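Local coordinates for PAN2-PAN3 deadenylation complex catalytic subunit pan2 (Neurospora crassa, PDB 4CZX), which probably shortens poly(A) tails of mRNA as the catalytic subunit of the PAN deadenylation complex, of which this chain is the N-terminal WD40 domain, at residues T63-H68 / S92-A97; F242-A247 / A265-V270; A247-H252 / A259-Q264. One frame throughout, in Å; residues are numbered along the deposited sequence.

Contact 1 of 3, residues T63-H68 / S92-A97; sequences TAFRIH and SVYMAA
The ring of Y94 has F65 CE1 at its edge, near the ring plane, and I67 at an oblique angle to it; H68 carries the CD1 methyl of its neighbour I67 on one face, toward the rim, and S92 OG lies near its plane at the edge. This is a blade-to-blade contact of a beta-propeller: F65 stands on strand 60-66, which ends one four-stranded sheet, and Y94 and A96 on strand 93-96 of the next. The closest apolar approach is I67 CB to Y94 CD2, 3.6 Å, and I67 CG2 adds a second branch close to Y94 CD2 and CE2. Y94 CG lies anti to its backbone N (chi1 -178°), and the ring beyond it crosses the branched isoleucine at an oblique angle. F65 takes the A96-A97 end of the contact, its CE1 4.1 Å from A96 CB and its CZ similarly close to A97 O. A small alanine suits that place, because its methyl leaves room for the phenylalanine ring beside Y94. Another protein chain extends the packing, with aromatic contact to F65 and an edge-to-face ring contact to Y94, while F87 of strand 85-88 touches I67, Y94 and A96. No direct hydrogen bond joins the two segments; at the H68-S92 end water does this work. H68 CB touches S92 OG at 3.7 Å, while H68 NE2 is held by G73 O. S92 is a compact polar residue whose hydroxyl meets two waters, both 2.8 Å from OG: one donates to I67 O at 2.7 Å, and the other is 2.7 Å from H68 ND1.

Contact 2 of 3, residues F242-A247 / A265-V270; sequences FAPLAA and AGQIHV
F242 drives one corner of its ring into the imidazole face of H269, a T-shaped pair with planes at 73° and F242 CE1 only 3.3 Å from H269 CG. Its CG lies anti to the backbone N (chi1 -167°), and the ring reaches across to strand 267-272, with Q267 O in its plane near CZ at 4.0 Å. F242 also opens a type I beta turn closed by the bond from L245 N to F242 O, 2.9 Å. P244 is the third residue of that turn, and its ring presents a rigid apolar surface to F242 and Q267. Its CD sits over the centre of the F242 ring, while P244 CG touches Q267 OE1 at 3.4 Å, the two side chains crossing at about a right angle. Glutamine suits this spot because its extended chain lays a flat amide against the proline and still offers OE1 to H269 NE2, 2.9 Å away with an N-H...O angle of 157°. An alanine in place of H269 would probably leave the F242 edge without the face it presses on and Q267 OE1 without its donor, freeing the amide to turn. The turn lies in the loop between strands 235-241 and 248-251, next to a sheet in which strand 267-272 runs between 258-262 and 279-283; F242 also reaches V261 of the former, and Q267 and H269 touch V281 of the latter.

Contact 3 of 3, residues A247-H252 / A259-Q264; sequences AHVRMH and AIVVNQ
R250 and I260 exchange two backbone hydrogen bonds, I260 N to R250 O at 2.7 Å and R250 N to I260 O at 3.0 Å, as a hydrogen-bonded pair of antiparallel strands. Two residues back, H248 pairs with V262 in the same way, but V262 O accepts twice, from H248 N at 3.1 Å and from A247 N at 3.0 Å. This is a classic beta bulge: the extra residue is A247, whose psi of -40° departs from extended backbone, and its small CB fits beside Q264 CG at 3.8 Å. CA-H...O contacts run between the bonds, the shortest from V249 CA to I260 O. The guanidinium of R250 leads away from segment 259-264; NH1 folds back to donate to V249 O, and salt bridges reach D294 and D197, so the long side chain ties the blade to both neighbours. H248 NE2 meets a water that holds Q264 NE2 only weakly. On the face of V249 and M251, V249 CG2 lies anti to the backbone N and touches A259 CB at 4.0 Å and V261 CG2 at 4.1 Å, while V249 and M251 pack on strand 204-210. On the other face I260 reaches out with CD1 to H252 CD2, 3.7 Å away, and touches F293 of strand 290-295. The whole is a bulged beta hairpin of a propeller blade: strand 248-251 ends its sheet on the side near the chain's centre, as the innermost strand of a WD40 blade does, with strands of the two adjacent blades on its two faces.

How the contacts relate
From the N terminus, contact 1 comes first: H68 to S92 closes a loop holding strands 77-80 and 85-88 and ties the sheet ending in strand 60-66 to the next blade. It ends long before the others begin and lies across the chain's centre from them, about 22 Å from contact 2 and about 17 Å from contact 3 between nearest atoms. Contact 2 joins the turn after strand 235-241, the last of its blade, to strand 267-272 of the next; nested inside its loop and sharing A247, contact 3 pairs the first two strands of that next blade. They meet at H269 O, 2.8 Å from V261 N, and at P244 O, hydrogen-bonded to N263 ND2.

Contact 1 of 3, residues T63-H68 / S92-A97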
ATOM      1  N   THR A  63     -16.929   9.916 -16.631  1.00 28.60           N
ATOM      2  CA  THR A  63     -15.562   9.564 -16.271  1.00 27.34           C
ATOM      3  C   THR A  63     -15.034  10.491 -15.187  1.00 25.92           C
ATOM      4  O   THR A  63     -15.607  11.548 -14.922  1.00 25.93           O
ATOM      5  CB  THR A  63     -14.606   9.620 -17.476  1.00 27.90           C
ATOM      6  OG1 THR A  63     -14.707  10.904 -18.103  1.00 27.20           O
ATOM      7  CG2 THR A  63     -14.937   8.509 -18.505  1.00 24.38           C
ATOM      8  N   ALA A  64     -13.939  10.085 -14.554  1.00 25.19           N
ATOM      9  CA  ALA A  64     -13.323  10.912 -13.524  1.00 23.16           C
ATOM     10  C   ALA A  64     -11.890  10.469 -13.316  1.00 26.75           C
ATOM     11  O   ALA A  64     -11.606   9.265 -13.257  1.00 26.50           O
ATOM     12  CB  ALA A  64     -14.119  10.842 -12.219  1.00 29.41           C
ATOM     13  N   PHE A  65     -10.985  11.441 -13.227  1.00 25.86           N
ATOM     14  CA  PHE A  65      -9.563  11.148 -13.071  1.00 26.27           C
ATOM     15  C   PHE A  65      -8.809  12.391 -12.630  1.00 28.03           C
ATOM     16  O   PHE A  65      -9.219  13.510 -12.919  1.00 27.63           O
ATOM     17  CB  PHE A  65      -8.969  10.592 -14.379  1.00 24.44           C
ATOM     18  CG  PHE A  65      -9.412  11.334 -15.618  1.00 27.22           C
ATOM     19  CD1 PHE A  65      -8.691  12.421 -16.094  1.00 25.10           C
ATOM     20  CD2 PHE A  65     -10.543  10.937 -16.306  1.00 22.97           C
ATOM     21  CE1 PHE A  65      -9.109  13.114 -17.254  1.00 24.89           C
ATOM     22  CE2 PHE A  65     -10.977  11.636 -17.449  1.00 25.09           C
ATOM     23  CZ  PHE A  65     -10.253  12.714 -17.924  1.00 23.81           C
ATOM     24  N   ARG A  66      -7.708  12.185 -11.920  1.00 24.01           N
ATOM     25  CA  ARG A  66      -6.906  13.299 -11.449  1.00 25.19           C
ATOM     26  C   ARG A  66      -5.966  13.743 -12.557  1.00 27.29           C
ATOM     27  O   ARG A  66      -5.346  12.919 -13.218  1.00 24.57           O
ATOM     28  CB  ARG A  66      -6.124  12.919 -10.187  1.00 24.94           C
ATOM     29  CG  ARG A  66      -5.579  14.157  -9.473  1.00 23.26           C
ATOM     30  CD  ARG A  66      -4.744  13.781  -8.209  1.00 28.99           C
ATOM     31  NE  ARG A  66      -5.523  13.097  -7.177  1.00 26.89           N
ATOM     32  CZ  ARG A  66      -6.413  13.695  -6.391  1.00 29.89           C
ATOM     33  NH1 ARG A  66      -6.658  14.987  -6.541  1.00 28.05           N
ATOM     34  NH2 ARG A  66      -7.070  13.003  -5.462  1.00 28.34           N
ATOM     35  N   ILE A  67      -5.860  15.049 -12.780  1.00 24.06           N
ATOM     36  CA  ILE A  67      -5.115  15.530 -13.943  1.00 22.76           C
ATOM     37  C   ILE A  67      -3.735  16.130 -13.596  1.00 23.12           C
ATOM     38  O   ILE A  67      -2.980  16.509 -14.492  1.00 25.43           O
ATOM     39  CB  ILE A  67      -5.981  16.553 -14.767  1.00 23.35           C
ATOM     40  CG1 ILE A  67      -6.475  17.739 -13.925  1.00 29.02           C
ATOM     41  CG2 ILE A  67      -7.195  15.831 -15.342  1.00 29.42           C
ATOM     42  CD1 ILE A  67      -5.461  18.859 -13.715  1.00 22.06           C
ATOM     43  N   HIS A  68      -3.397  16.209 -12.309  1.00 23.98           N
ATOM     44  CA  HIS A  68      -2.039  16.593 -11.908  1.00 22.06           C
ATOM     45  C   HIS A  68      -1.790  16.095 -10.477  1.00 23.80           C
ATOM     46  O   HIS A  68      -2.736  15.669  -9.822  1.00 26.16           O
ATOM     47  CB  HIS A  68      -1.815  18.118 -12.045  1.00 22.94           C
ATOM     48  CG  HIS A  68      -2.683  18.967 -11.163  1.00 26.01           C
ATOM     49  ND1 HIS A  68      -2.855  20.318 -11.390  1.00 26.89           N
ATOM     50  CD2 HIS A  68      -3.402  18.676 -10.053  1.00 23.33           C
ATOM     51  CE1 HIS A  68      -3.660  20.816 -10.471  1.00 25.69           C
ATOM     52  NE2 HIS A  68      -3.996  19.846  -9.638  1.00 29.01           N
ATOM     53  N   SER A  92       1.206  22.781 -14.471  1.00 26.10           N
ATOM     54  CA  SER A  92       1.204  21.898 -15.634  1.00 25.28           C
ATOM     55  C   SER A  92      -0.047  22.026 -16.479  1.00 25.73           C
ATOM     56  O   SER A  92      -1.058  22.587 -16.046  1.00 26.56           O
ATOM     57  CB  SER A  92       1.351  20.437 -15.185  1.00 26.07           C
ATOM     58  OG  SER A  92       0.179  20.018 -14.501  1.00 28.07           O
ATOM     59  N   VAL A  93       0.036  21.485 -17.693  1.00 24.26           N
ATOM     60  CA  VAL A  93      -1.102  21.410 -18.590  1.00 26.01           C
ATOM     61  C   VAL A  93      -1.216  19.946 -18.994  1.00 27.11           C
ATOM     62  O   VAL A  93      -0.211  19.306 -19.292  1.00 28.96           O
ATOM     63  CB  VAL A  93      -0.927  22.307 -19.829  1.00 24.14           C
ATOM     64  CG1 VAL A  93      -2.175  22.274 -20.707  1.00 20.92           C
ATOM     65  CG2 VAL A  93      -0.600  23.743 -19.411  1.00 28.36           C
ATOM     66  N   TYR A  94      -2.434  19.426 -18.979  1.00 24.91           N
ATOM     67  CA  TYR A  94      -2.676  18.006 -19.225  1.00 28.20           C
ATOM     68  C   TYR A  94      -3.738  17.855 -20.293  1.00 24.81           C
ATOM     69  O   TYR A  94      -4.701  18.618 -20.319  1.00 25.09           O
ATOM     70  CB  TYR A  94      -3.122  17.315 -17.933  1.00 26.77           C
ATOM     71  CG  TYR A  94      -3.345  15.822 -18.058  1.00 25.61           C
ATOM     72  CD1 TYR A  94      -2.288  14.966 -18.342  1.00 26.63           C
ATOM     73  CD2 TYR A  94      -4.603  15.271 -17.852  1.00 22.47           C
ATOM     74  CE1 TYR A  94      -2.476  13.585 -18.448  1.00 32.97           C
ATOM     75  CE2 TYR A  94      -4.803  13.881 -17.948  1.00 29.41           C
ATOM     76  CZ  TYR A  94      -3.738  13.054 -18.252  1.00 33.19           C
ATOM     77  OH  TYR A  94      -3.937  11.690 -18.354  1.00 32.84           O
ATOM     78  N   MET A  95      -3.576  16.865 -21.169  1.00 23.85           N
ATOM     79  CA  MET A  95      -4.609  16.575 -22.145  1.00 23.94           C
ATOM     80  C   MET A  95      -4.939  15.090 -22.155  1.00 26.56           C
ATOM     81  O   MET A  95      -4.044  14.251 -22.162  1.00 29.33           O
ATOM     82  CB  MET A  95      -4.184  17.009 -23.544  1.00 21.00           C
ATOM     83  CG  MET A  95      -5.305  16.809 -24.555  1.00 24.59           C
ATOM     84  SD  MET A  95      -4.906  17.426 -26.196  1.00 30.62           S
ATOM     85  CE  MET A  95      -6.411  16.973 -27.046  1.00 33.68           C
ATOM     86  N   ALA A  96      -6.227  14.774 -22.135  1.00 26.59           N
ATOM     87  CA  ALA A  96      -6.661  13.383 -22.128  1.00 28.73           C
ATOM     88  C   ALA A  96      -7.914  13.270 -22.970  1.00 29.19           C
ATOM     89  O   ALA A  96      -8.639  14.247 -23.140  1.00 23.93           O
ATOM     90  CB  ALA A  96      -6.926  12.900 -20.701  1.00 23.34           C
ATOM     91  N   ALA A  97      -8.166  12.081 -23.495  1.00 25.61           N
ATOM     92  CA  ALA A  97      -9.422  11.806 -24.166  1.00 25.33           C
ATOM     93  C   ALA A  97     -10.507  11.860 -23.109  1.00 27.22           C
ATOM     94  O   ALA A  97     -10.211  11.766 -21.914  1.00 26.34           O
ATOM     95  CB  ALA A  97      -9.381  10.441 -24.865  1.00 26.22           C
TER
HETATM   96  O   HOH W   1      -0.435  17.284 -14.954  1.00 28.68           O
HETATM   97  O   HOH W   2      -0.563  21.431 -12.222  1.00 25.79           O

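Contact 2 of 3, residues F242-A247 / A265-V270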
ATOM      1  N   PHE A 242     -26.978  45.736 -12.445  1.00 41.06           N
ATOM      2  CA  PHE A 242     -27.324  44.457 -11.856  1.00 41.16           C
ATOM      3  C   PHE A 242     -27.270  44.569 -10.331  1.00 42.10           C
ATOM      4  O   PHE A 242     -26.284  44.174  -9.698  1.00 38.92           O
ATOM      5  CB  PHE A 242     -26.379  43.365 -12.369  1.00 36.71           C
ATOM      6  CG  PHE A 242     -26.832  41.973 -12.056  1.00 37.00           C
ATOM      7  CD1 PHE A 242     -27.878  41.394 -12.753  1.00 37.83           C
ATOM      8  CD2 PHE A 242     -26.210  41.240 -11.063  1.00 33.29           C
ATOM      9  CE1 PHE A 242     -28.286  40.096 -12.468  1.00 42.52           C
ATOM     10  CE2 PHE A 242     -26.611  39.941 -10.775  1.00 41.77           C
ATOM     11  CZ  PHE A 242     -27.647  39.368 -11.473  1.00 42.93           C
ATOM     12  N   ALA A 243     -28.339  45.122  -9.760  1.00 43.78           N
ATOM     13  CA  ALA A 243     -28.439  45.384  -8.322  1.00 48.87           C
ATOM     14  C   ALA A 243     -28.165  44.178  -7.413  1.00 43.83           C
ATOM     15  O   ALA A 243     -27.622  44.353  -6.322  1.00 45.36           O
ATOM     16  CB  ALA A 243     -29.815  45.965  -7.997  1.00 49.22           C
ATOM     17  N   PRO A 244     -28.537  42.950  -7.835  1.00 44.16           N
ATOM     18  CA  PRO A 244     -28.167  41.828  -6.951  1.00 43.57           C
ATOM     19  C   PRO A 244     -26.665  41.556  -6.825  1.00 40.29           C
ATOM     20  O   PRO A 244     -26.320  40.615  -6.112  1.00 38.46           O
ATOM     21  CB  PRO A 244     -28.860  40.626  -7.605  1.00 42.71           C
ATOM     22  CG  PRO A 244     -30.017  41.231  -8.354  1.00 46.59           C
ATOM     23  CD  PRO A 244     -29.494  42.525  -8.876  1.00 43.41           C
ATOM     24  N   LEU A 245     -25.822  42.369  -7.471  1.00 37.99           N
ATOM     25  CA  LEU A 245     -24.355  42.222  -7.506  1.00 32.42           C
ATOM     26  C   LEU A 245     -23.920  41.109  -8.449  1.00 33.59           C
ATOM     27  O   LEU A 245     -24.234  39.939  -8.239  1.00 36.16           O
ATOM     28  CB  LEU A 245     -23.766  41.967  -6.119  1.00 32.68           C
ATOM     29  CG  LEU A 245     -24.170  43.037  -5.107  1.00 38.61           C
ATOM     30  CD1 LEU A 245     -23.427  42.827  -3.806  1.00 45.15           C
ATOM     31  CD2 LEU A 245     -23.925  44.436  -5.693  1.00 33.67           C
ATOM     32  N   ALA A 246     -23.159  41.481  -9.470  1.00 34.02           N
ATOM     33  CA  ALA A 246     -22.836  40.550 -10.558  1.00 32.14           C
ATOM     34  C   ALA A 246     -21.587  39.748 -10.267  1.00 32.30           C
ATOM     35  O   ALA A 246     -20.496  40.306 -10.175  1.00 32.28           O
ATOM     36  CB  ALA A 246     -22.679  41.303 -11.858  1.00 33.47           C
ATOM     37  N   ALA A 247     -21.760  38.433 -10.153  1.00 29.17           N
ATOM     38  CA  ALA A 247     -20.673  37.525  -9.804  1.00 28.79           C
ATOM     39  C   ALA A 247     -20.154  36.784 -11.037  1.00 29.15           C
ATOM     40  O   ALA A 247     -18.945  36.580 -11.181  1.00 30.76           O
ATOM     41  CB  ALA A 247     -21.140  36.539  -8.745  1.00 28.25           C
ATOM     42  N   ALA A 265     -26.498  34.471  -4.935  1.00 30.98           N
ATOM     43  CA  ALA A 265     -27.679  33.782  -4.418  1.00 37.41           C
ATOM     44  C   ALA A 265     -28.382  32.958  -5.500  1.00 38.62           C
ATOM     45  O   ALA A 265     -29.439  32.369  -5.265  1.00 37.44           O
ATOM     46  CB  ALA A 265     -28.644  34.781  -3.805  1.00 37.40           C
ATOM     47  N   GLY A 266     -27.803  32.930  -6.692  1.00 35.52           N
ATOM     48  CA  GLY A 266     -28.373  32.151  -7.782  1.00 36.48           C
ATOM     49  C   GLY A 266     -29.470  32.860  -8.561  1.00 41.46           C
ATOM     50  O   GLY A 266     -30.187  32.232  -9.345  1.00 39.66           O
ATOM     51  N   GLN A 267     -29.613  34.165  -8.342  1.00 37.27           N
ATOM     52  CA  GLN A 267     -30.520  34.964  -9.157  1.00 41.65           C
ATOM     53  C   GLN A 267     -29.878  35.235 -10.508  1.00 41.46           C
ATOM     54  O   GLN A 267     -28.714  35.625 -10.582  1.00 39.26           O
ATOM     55  CB  GLN A 267     -30.878  36.279  -8.469  1.00 41.07           C
ATOM     56  CG  GLN A 267     -31.749  37.179  -9.329  1.00 47.29           C
ATOM     57  CD  GLN A 267     -32.190  38.440  -8.614  1.00 53.69           C
ATOM     58  OE1 GLN A 267     -32.742  39.351  -9.234  1.00 55.95           O
ATOM     59  NE2 GLN A 267     -31.952  38.499  -7.303  1.00 47.81           N
ATOM     60  N   ILE A 268     -30.642  35.024 -11.573  1.00 40.35           N
ATOM     61  CA  ILE A 268     -30.124  35.143 -12.930  1.00 36.61           C
ATOM     62  C   ILE A 268     -30.944  36.129 -13.765  1.00 41.13           C
ATOM     63  O   ILE A 268     -32.176  36.091 -13.747  1.00 41.82           O
ATOM     64  CB  ILE A 268     -30.114  33.776 -13.639  1.00 38.18           C
ATOM     65  CG1 ILE A 268     -29.186  32.800 -12.910  1.00 39.06           C
ATOM     66  CG2 ILE A 268     -29.691  33.918 -15.091  1.00 36.98           C
ATOM     67  CD1 ILE A 268     -29.179  31.421 -13.516  1.00 36.90           C
ATOM     68  N   HIS A 269     -30.255  37.023 -14.469  1.00 37.41           N
ATOM     69  CA  HIS A 269     -30.899  37.887 -15.456  1.00 38.19           C
ATOM     70  C   HIS A 269     -30.403  37.529 -16.845  1.00 43.34           C
ATOM     71  O   HIS A 269     -29.197  37.394 -17.057  1.00 37.93           O
ATOM     72  CB  HIS A 269     -30.619  39.366 -15.192  1.00 42.96           C
ATOM     73  CG  HIS A 269     -31.225  39.889 -13.927  1.00 46.58           C
ATOM     74  ND1 HIS A 269     -31.320  41.238 -13.657  1.00 46.37           N
ATOM     75  CD2 HIS A 269     -31.759  39.253 -12.859  1.00 47.44           C
ATOM     76  CE1 HIS A 269     -31.892  41.409 -12.479  1.00 50.16           C
ATOM     77  NE2 HIS A 269     -32.164  40.220 -11.971  1.00 47.26           N
ATOM     78  N   VAL A 270     -31.333  37.375 -17.783  1.00 40.07           N
ATOM     79  CA  VAL A 270     -30.975  37.200 -19.184  1.00 38.24           C
ATOM     80  C   VAL A 270     -31.263  38.538 -19.835  1.00 38.04           C
ATOM     81  O   VAL A 270     -32.424  38.932 -19.962  1.00 41.28           O
ATOM     82  CB  VAL A 270     -31.758  36.060 -19.854  1.00 42.13           C
ATOM     83  CG1 VAL A 270     -31.328  35.906 -21.303  1.00 39.06           C
ATOM     84  CG2 VAL A 270     -31.531  34.756 -19.106  1.00 46.23           C
TER

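Contact 3 of 3, residues A247-H252 / A259-Q264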
ATOM      1  N   ALA A 247     -21.760  38.433 -10.153  1.00 29.17           N
ATOM      2  CA  ALA A 247     -20.673  37.525  -9.804  1.00 28.79           C
ATOM      3  C   ALA A 247     -20.154  36.784 -11.037  1.00 29.15           C
ATOM      4  O   ALA A 247     -18.945  36.580 -11.181  1.00 30.76           O
ATOM      5  CB  ALA A 247     -21.140  36.539  -8.745  1.00 28.25           C
ATOM      6  N   HIS A 248     -21.072  36.377 -11.913  1.00 31.20           N
ATOM      7  CA  HIS A 248     -20.701  35.643 -13.123  1.00 26.78           C
ATOM      8  C   HIS A 248     -21.512  36.093 -14.319  1.00 27.59           C
ATOM      9  O   HIS A 248     -22.627  36.625 -14.177  1.00 33.81           O
ATOM     10  CB  HIS A 248     -20.873  34.134 -12.919  1.00 33.18           C
ATOM     11  CG  HIS A 248     -20.175  33.628 -11.699  1.00 33.24           C
ATOM     12  ND1 HIS A 248     -18.817  33.393 -11.664  1.00 31.98           N
ATOM     13  CD2 HIS A 248     -20.640  33.367 -10.458  1.00 33.66           C
ATOM     14  CE1 HIS A 248     -18.477  33.008 -10.447  1.00 34.69           C
ATOM     15  NE2 HIS A 248     -19.565  32.980  -9.699  1.00 31.05           N
ATOM     16  N   VAL A 249     -20.935  35.881 -15.498  1.00 28.67           N
ATOM     17  CA  VAL A 249     -21.567  36.278 -16.739  1.00 26.49           C
ATOM     18  C   VAL A 249     -21.118  35.371 -17.884  1.00 27.21           C
ATOM     19  O   VAL A 249     -19.958  34.945 -17.960  1.00 26.55           O
ATOM     20  CB  VAL A 249     -21.263  37.760 -17.084  1.00 26.37           C
ATOM     21  CG1 VAL A 249     -19.778  37.955 -17.400  1.00 31.45           C
ATOM     22  CG2 VAL A 249     -22.151  38.257 -18.220  1.00 28.08           C
ATOM     23  N   ARG A 250     -22.070  35.055 -18.750  1.00 27.79           N
ATOM     24  CA  ARG A 250     -21.785  34.353 -19.992  1.00 28.36           C
ATOM     25  C   ARG A 250     -22.573  35.004 -21.108  1.00 27.86           C
ATOM     26  O   ARG A 250     -23.734  35.366 -20.917  1.00 32.54           O
ATOM     27  CB  ARG A 250     -22.157  32.871 -19.905  1.00 30.12           C
ATOM     28  CG  ARG A 250     -21.244  32.031 -19.025  1.00 29.86           C
ATOM     29  CD  ARG A 250     -19.866  31.883 -19.647  1.00 25.49           C
ATOM     30  NE  ARG A 250     -18.986  31.012 -18.860  1.00 27.46           N
ATOM     31  CZ  ARG A 250     -18.056  31.448 -18.019  1.00 29.97           C
ATOM     32  NH1 ARG A 250     -17.887  32.753 -17.803  1.00 27.35           N
ATOM     33  NH2 ARG A 250     -17.302  30.575 -17.375  1.00 25.59           N
ATOM     34  N   MET A 251     -21.944  35.137 -22.273  1.00 30.65           N
ATOM     35  CA  MET A 251     -22.667  35.540 -23.477  1.00 30.64           C
ATOM     36  C   MET A 251     -23.555  34.388 -23.913  1.00 36.46           C
ATOM     37  O   MET A 251     -23.143  33.224 -23.858  1.00 34.07           O
ATOM     38  CB  MET A 251     -21.710  35.914 -24.608  1.00 30.35           C
ATOM     39  CG  MET A 251     -20.889  37.158 -24.330  1.00 36.13           C
ATOM     40  SD  MET A 251     -21.912  38.626 -24.099  1.00 36.34           S
ATOM     41  CE  MET A 251     -22.726  38.797 -25.695  1.00 31.75           C
ATOM     42  N   HIS A 252     -24.775  34.712 -24.323  1.00 33.12           N
ATOM     43  CA  HIS A 252     -25.696  33.719 -24.846  1.00 37.99           C
ATOM     44  C   HIS A 252     -25.224  33.321 -26.242  1.00 31.71           C
ATOM     45  O   HIS A 252     -25.035  34.187 -27.095  1.00 39.59           O
ATOM     46  CB  HIS A 252     -27.120  34.274 -24.877  1.00 37.05           C
ATOM     47  CG  HIS A 252     -28.177  33.220 -24.931  1.00 46.45           C
ATOM     48  ND1 HIS A 252     -28.384  32.428 -26.041  1.00 46.74           N
ATOM     49  CD2 HIS A 252     -29.091  32.827 -24.013  1.00 49.62           C
ATOM     50  CE1 HIS A 252     -29.373  31.587 -25.801  1.00 50.31           C
ATOM     51  NE2 HIS A 252     -29.822  31.811 -24.577  1.00 50.57           N
ATOM     52  N   ALA A 259     -26.539  38.827 -22.653  1.00 35.15           N
ATOM     53  CA  ALA A 259     -25.700  38.285 -21.597  1.00 36.32           C
ATOM     54  C   ALA A 259     -26.550  37.588 -20.540  1.00 34.18           C
ATOM     55  O   ALA A 259     -27.703  37.962 -20.299  1.00 38.04           O
ATOM     56  CB  ALA A 259     -24.863  39.386 -20.953  1.00 35.57           C
ATOM     57  N   ILE A 260     -25.966  36.572 -19.918  1.00 31.92           N
ATOM     58  CA  ILE A 260     -26.605  35.844 -18.838  1.00 31.22           C
ATOM     59  C   ILE A 260     -25.848  36.161 -17.557  1.00 30.11           C
ATOM     60  O   ILE A 260     -24.694  35.798 -17.431  1.00 31.81           O
ATOM     61  CB  ILE A 260     -26.591  34.333 -19.091  1.00 33.66           C
ATOM     62  CG1 ILE A 260     -27.251  34.027 -20.442  1.00 36.34           C
ATOM     63  CG2 ILE A 260     -27.303  33.609 -17.973  1.00 32.24           C
ATOM     64  CD1 ILE A 260     -26.972  32.604 -20.940  1.00 42.79           C
ATOM     65  N   VAL A 261     -26.505  36.849 -16.628  1.00 31.80           N
ATOM     66  CA  VAL A 261     -25.836  37.395 -15.448  1.00 30.11           C
ATOM     67  C   VAL A 261     -26.331  36.753 -14.161  1.00 27.19           C
ATOM     68  O   VAL A 261     -27.540  36.616 -13.954  1.00 34.91           O
ATOM     69  CB  VAL A 261     -26.052  38.916 -15.353  1.00 33.74           C
ATOM     70  CG1 VAL A 261     -25.184  39.502 -14.243  1.00 36.28           C
ATOM     71  CG2 VAL A 261     -25.749  39.561 -16.693  1.00 36.08           C
ATOM     72  N   VAL A 262     -25.397  36.386 -13.286  1.00 28.09           N
ATOM     73  CA  VAL A 262     -25.719  35.580 -12.123  1.00 27.85           C
ATOM     74  C   VAL A 262     -25.147  36.203 -10.851  1.00 31.16           C
ATOM     75  O   VAL A 262     -23.992  36.625 -10.833  1.00 34.79           O
ATOM     76  CB  VAL A 262     -25.160  34.137 -12.267  1.00 38.64           C
ATOM     77  CG1 VAL A 262     -25.683  33.249 -11.152  1.00 34.32           C
ATOM     78  CG2 VAL A 262     -25.522  33.553 -13.636  1.00 42.33           C
ATOM     79  N   ASN A 263     -25.949  36.249  -9.794  1.00 32.24           N
ATOM     80  CA  ASN A 263     -25.445  36.702  -8.498  1.00 32.17           C
ATOM     81  C   ASN A 263     -25.192  35.508  -7.581  1.00 37.17           C
ATOM     82  O   ASN A 263     -25.538  34.371  -7.913  1.00 33.26           O
ATOM     83  CB  ASN A 263     -26.414  37.727  -7.873  1.00 33.04           C
ATOM     84  CG  ASN A 263     -27.391  37.129  -6.868  1.00 34.73           C
ATOM     85  OD1 ASN A 263     -27.866  36.005  -7.008  1.00 41.26           O
ATOM     86  ND2 ASN A 263     -27.715  37.915  -5.844  1.00 37.03           N
ATOM     87  N   GLN A 264     -24.589  35.757  -6.424  1.00 30.75           N
ATOM     88  CA  GLN A 264     -24.149  34.659  -5.572  1.00 32.26           C
ATOM     89  C   GLN A 264     -25.303  33.890  -4.923  1.00 31.74           C
ATOM     90  O   GLN A 264     -25.108  32.778  -4.430  1.00 36.45           O
ATOM     91  CB  GLN A 264     -23.194  35.199  -4.502  1.00 33.85           C
ATOM     92  CG  GLN A 264     -21.848  35.613  -5.101  1.00 35.89           C
ATOM     93  CD  GLN A 264     -20.804  35.926  -4.043  1.00 45.64           C
ATOM     94  OE1 GLN A 264     -21.058  36.684  -3.112  1.00 40.96           O
ATOM     95  NE2 GLN A 264     -19.622  35.340  -4.189  1.00 46.70           N
TER
HETATM   96  O   HOH W   3     -19.310  33.721  -7.050  1.00 34.94           O